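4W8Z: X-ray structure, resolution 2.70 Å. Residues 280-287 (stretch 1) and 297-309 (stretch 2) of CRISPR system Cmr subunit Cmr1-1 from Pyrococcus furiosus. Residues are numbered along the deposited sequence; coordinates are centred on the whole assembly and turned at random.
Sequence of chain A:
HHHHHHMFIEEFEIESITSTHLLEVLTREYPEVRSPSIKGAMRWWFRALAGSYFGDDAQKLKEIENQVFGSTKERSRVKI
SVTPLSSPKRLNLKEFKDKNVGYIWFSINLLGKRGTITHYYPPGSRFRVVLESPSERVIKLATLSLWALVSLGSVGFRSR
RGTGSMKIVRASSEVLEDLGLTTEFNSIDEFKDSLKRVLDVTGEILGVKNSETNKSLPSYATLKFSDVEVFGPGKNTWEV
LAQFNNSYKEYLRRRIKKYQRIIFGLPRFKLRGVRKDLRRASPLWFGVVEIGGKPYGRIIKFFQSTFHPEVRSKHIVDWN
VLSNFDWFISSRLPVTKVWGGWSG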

# COMPACT_ATOMS: atom_id res chain seq x y z
N ARG A 280 4.77 -20.88 3.09
CA ARG A 280 5.34 -19.61 2.66
C ARG A 280 4.24 -18.59 2.37
O ARG A 280 3.88 -18.36 1.21
CB ARG A 280 6.22 -19.81 1.43
N ALA A 281 3.69 -18.00 3.43
CA ALA A 281 2.63 -17.00 3.30
C ALA A 281 3.21 -15.66 2.85
O ALA A 281 4.40 -15.38 3.01
CB ALA A 281 1.87 -16.85 4.60
N SER A 282 2.34 -14.82 2.29
CA SER A 282 2.77 -13.65 1.55
C SER A 282 2.39 -12.35 2.25
O SER A 282 1.47 -12.35 3.08
CB SER A 282 2.17 -13.70 0.15
OG SER A 282 2.33 -14.99 -0.41
N PRO A 283 3.09 -11.25 1.93
CA PRO A 283 2.74 -9.95 2.52
C PRO A 283 1.28 -9.56 2.28
O PRO A 283 0.73 -9.81 1.21
CB PRO A 283 3.67 -8.98 1.79
CG PRO A 283 4.82 -9.81 1.37
CD PRO A 283 4.27 -11.16 1.05
N LEU A 284 0.66 -8.95 3.29
CA LEU A 284 -0.69 -8.43 3.16
C LEU A 284 -0.73 -6.97 3.63
O LEU A 284 -0.28 -6.65 4.73
CB LEU A 284 -1.68 -9.28 3.96
CG LEU A 284 -3.18 -9.00 3.82
CD1 LEU A 284 -3.97 -10.26 4.11
CD2 LEU A 284 -3.62 -7.88 4.75
N TRP A 285 -1.26 -6.09 2.78
CA TRP A 285 -1.44 -4.70 3.16
C TRP A 285 -2.92 -4.43 3.27
O TRP A 285 -3.72 -5.06 2.59
CB TRP A 285 -0.83 -3.74 2.13
CG TRP A 285 0.62 -3.94 1.84
CD1 TRP A 285 1.47 -4.85 2.41
CD2 TRP A 285 1.41 -3.21 0.90
NE1 TRP A 285 2.73 -4.72 1.88
CE2 TRP A 285 2.71 -3.72 0.94
CE3 TRP A 285 1.12 -2.17 0.01
CZ2 TRP A 285 3.74 -3.23 0.14
CZ3 TRP A 285 2.14 -1.68 -0.79
CH2 TRP A 285 3.43 -2.21 -0.71
N PHE A 286 -3.30 -3.49 4.13
CA PHE A 286 -4.69 -3.05 4.11
C PHE A 286 -4.81 -1.54 4.31
O PHE A 286 -3.88 -0.88 4.79
CB PHE A 286 -5.53 -3.80 5.14
CG PHE A 286 -5.06 -3.66 6.56
CD1 PHE A 286 -5.50 -2.62 7.36
CD2 PHE A 286 -4.21 -4.61 7.12
CE1 PHE A 286 -5.08 -2.51 8.68
CE2 PHE A 286 -3.79 -4.50 8.43
CZ PHE A 286 -4.22 -3.45 9.21
N GLY A 287 -5.96 -1.02 3.92
CA GLY A 287 -6.24 0.40 3.98
C GLY A 287 -7.69 0.63 3.60
O GLY A 287 -8.50 -0.29 3.66
N GLY A 297 -13.05 -1.47 3.14
CA GLY A 297 -11.75 -1.99 3.53
C GLY A 297 -11.06 -2.53 2.29
O GLY A 297 -11.68 -3.23 1.50
N ARG A 298 -9.79 -2.20 2.11
CA ARG A 298 -9.05 -2.70 0.96
C ARG A 298 -7.89 -3.59 1.39
O ARG A 298 -7.09 -3.20 2.24
CB ARG A 298 -8.53 -1.55 0.10
CG ARG A 298 -7.74 -1.99 -1.12
CD ARG A 298 -7.28 -0.80 -1.93
NE ARG A 298 -6.39 0.06 -1.16
CZ ARG A 298 -6.42 1.39 -1.19
NH1 ARG A 298 -7.30 2.01 -1.96
NH2 ARG A 298 -5.58 2.09 -0.45
N ILE A 299 -7.80 -4.78 0.81
CA ILE A 299 -6.73 -5.72 1.12
C ILE A 299 -5.97 -6.10 -0.14
O ILE A 299 -6.58 -6.43 -1.15
CB ILE A 299 -7.27 -6.99 1.79
CG1 ILE A 299 -7.96 -6.65 3.11
CG2 ILE A 299 -6.15 -7.99 2.03
CD1 ILE A 299 -9.35 -7.21 3.21
N ILE A 300 -4.64 -6.04 -0.09
CA ILE A 300 -3.86 -6.54 -1.21
C ILE A 300 -2.82 -7.56 -0.73
O ILE A 300 -2.17 -7.37 0.30
CB ILE A 300 -3.18 -5.38 -1.99
CG1 ILE A 300 -2.38 -5.93 -3.19
CG2 ILE A 300 -2.29 -4.55 -1.08
CD1 ILE A 300 -2.06 -4.89 -4.24
N LYS A 301 -2.70 -8.66 -1.47
CA LYS A 301 -1.76 -9.73 -1.14
C LYS A 301 -0.75 -9.96 -2.27
O LYS A 301 -1.14 -10.20 -3.41
CB LYS A 301 -2.52 -11.03 -0.84
CG LYS A 301 -3.18 -11.04 0.53
CD LYS A 301 -4.16 -12.20 0.68
CE LYS A 301 -5.45 -11.92 -0.06
NZ LYS A 301 -6.52 -12.92 0.25
N PHE A 302 0.54 -9.88 -1.96
CA PHE A 302 1.59 -9.98 -2.98
C PHE A 302 2.27 -11.35 -3.03
O PHE A 302 2.92 -11.75 -2.07
CB PHE A 302 2.67 -8.92 -2.75
CG PHE A 302 2.17 -7.51 -2.90
CD1 PHE A 302 1.98 -6.96 -4.15
CD2 PHE A 302 1.92 -6.74 -1.78
CE1 PHE A 302 1.53 -5.66 -4.29
CE2 PHE A 302 1.47 -5.44 -1.90
CZ PHE A 302 1.28 -4.90 -3.16
N PHE A 303 2.17 -12.04 -4.16
CA PHE A 303 2.79 -13.36 -4.29
C PHE A 303 4.04 -13.30 -5.17
O PHE A 303 3.95 -12.89 -6.33
CB PHE A 303 1.79 -14.37 -4.86
CG PHE A 303 0.49 -14.44 -4.09
CD1 PHE A 303 0.46 -14.96 -2.81
CD2 PHE A 303 -0.69 -14.00 -4.66
CE1 PHE A 303 -0.73 -15.03 -2.11
CE2 PHE A 303 -1.88 -14.07 -3.96
CZ PHE A 303 -1.90 -14.58 -2.68
N GLN A 304 5.19 -13.68 -4.62
CA GLN A 304 6.42 -13.74 -5.40
C GLN A 304 7.31 -14.92 -4.99
O GLN A 304 6.92 -15.73 -4.15
CB GLN A 304 7.20 -12.43 -5.29
CG GLN A 304 7.95 -12.25 -3.98
CD GLN A 304 7.29 -11.24 -3.07
OE1 GLN A 304 6.23 -11.50 -2.50
NE2 GLN A 304 7.90 -10.07 -2.93
N SER A 305 8.51 -14.99 -5.56
CA SER A 305 9.42 -16.11 -5.33
C SER A 305 10.25 -15.98 -4.05
O SER A 305 10.49 -16.98 -3.37
CB SER A 305 10.37 -16.28 -6.52
OG SER A 305 9.64 -16.57 -7.70
N THR A 306 10.70 -14.77 -3.75
CA THR A 306 11.49 -14.51 -2.55
C THR A 306 10.73 -14.89 -1.29
O THR A 306 9.57 -14.52 -1.12
CB THR A 306 11.92 -13.02 -2.46
OG1 THR A 306 12.91 -12.75 -3.45
CG2 THR A 306 12.49 -12.70 -1.08
N PHE A 307 11.39 -15.64 -0.41
CA PHE A 307 10.81 -16.00 0.88
C PHE A 307 10.91 -14.83 1.86
O PHE A 307 11.97 -14.23 2.02
CB PHE A 307 11.50 -17.24 1.45
CG PHE A 307 11.27 -17.46 2.92
CD1 PHE A 307 10.01 -17.79 3.40
CD2 PHE A 307 12.31 -17.34 3.83
CE1 PHE A 307 9.80 -17.99 4.75
CE2 PHE A 307 12.10 -17.54 5.18
CZ PHE A 307 10.85 -17.87 5.64
N HIS A 308 9.78 -14.50 2.49
CA HIS A 308 9.75 -13.47 3.52
C HIS A 308 9.40 -14.10 4.85
O HIS A 308 8.29 -14.62 5.02
CB HIS A 308 8.75 -12.37 3.17
CG HIS A 308 8.79 -11.94 1.74
ND1 HIS A 308 9.50 -10.84 1.32
CD2 HIS A 308 8.21 -12.46 0.64
CE1 HIS A 308 9.36 -10.70 0.01
NE2 HIS A 308 8.58 -11.68 -0.43
N PRO A 309 10.33 -14.06 5.81
CA PRO A 309 10.10 -14.70 7.11
C PRO A 309 8.91 -14.10 7.86
O PRO A 309 8.66 -12.90 7.76
CB PRO A 309 11.41 -14.44 7.86
CG PRO A 309 11.99 -13.23 7.22
CD PRO A 309 11.62 -13.34 5.77

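Residues 284-287 and 297-302 of Cmr1-1 run side by side as antiparallel strands, their axes 4.7 Å apart at closest approach and their N-to-C directions 163° apart. The register pairs Leu-284 with Lys-301, Trp-285 with Ile-300, Phe-286 with Ile-299 and Gly-287 with Arg-298. Trp-285 and Ile-300 form a hydrogen-bonded pair, with Trp-285 N to Ile-300 O at 2.9 Å and Ile-300 N to Trp-285 O at 3.0 Å. Two residues along, Gly-287 N donates to Arg-298 O (3.0 Å) and Arg-298 N to Gly-287 O (2.8 Å); the Gly-287 N bond is the more bent, at 145°. The ladder also includes the bond from Phe-302 N to Pro-283 O (3.2 Å). At the intervening non-hydrogen-bonded pairs the CA atoms draw closer, to 4.6 Å for Leu-284 CA and Lys-301 CA and 4.5 Å for Phe-286 CA and Ile-299 CA, and CA-H groups meet carbonyls, as in Phe-286 CA to Arg-298 O (3.0 Å).

Side chains alternate between the two faces of the sheet. On one, Leu-284 packs diagonally on Ile-299 (CG to CG2, 3.6 Å) and also meets the aliphatic part of Lys-301 (Leu-284 CD1 to Lys-301 CG, 3.7 Å), whose end leads away; Lys-301 NZ is hydrogen-bonded elsewhere in the structure. On the other, Trp-285 CB lies 3.6 Å from Ile-300 CG2. The end of Phe-302 comes nearer stretch 1 and directs its ring edge at the face of Trp-285: the Phe-302 ring and the Trp-285 six-membered ring have centroids 4.7 Å apart and planes at 64°, with Phe-302 CE2 3.5 Å from Trp-285 CE2. Beyond the paired strands, Ser-282 points toward stretch 2, its OG 3.0 Å from Phe-303 CD1 at the ring edge. Pro-283 CG sits over one face of the poorly ordered His-308 ring.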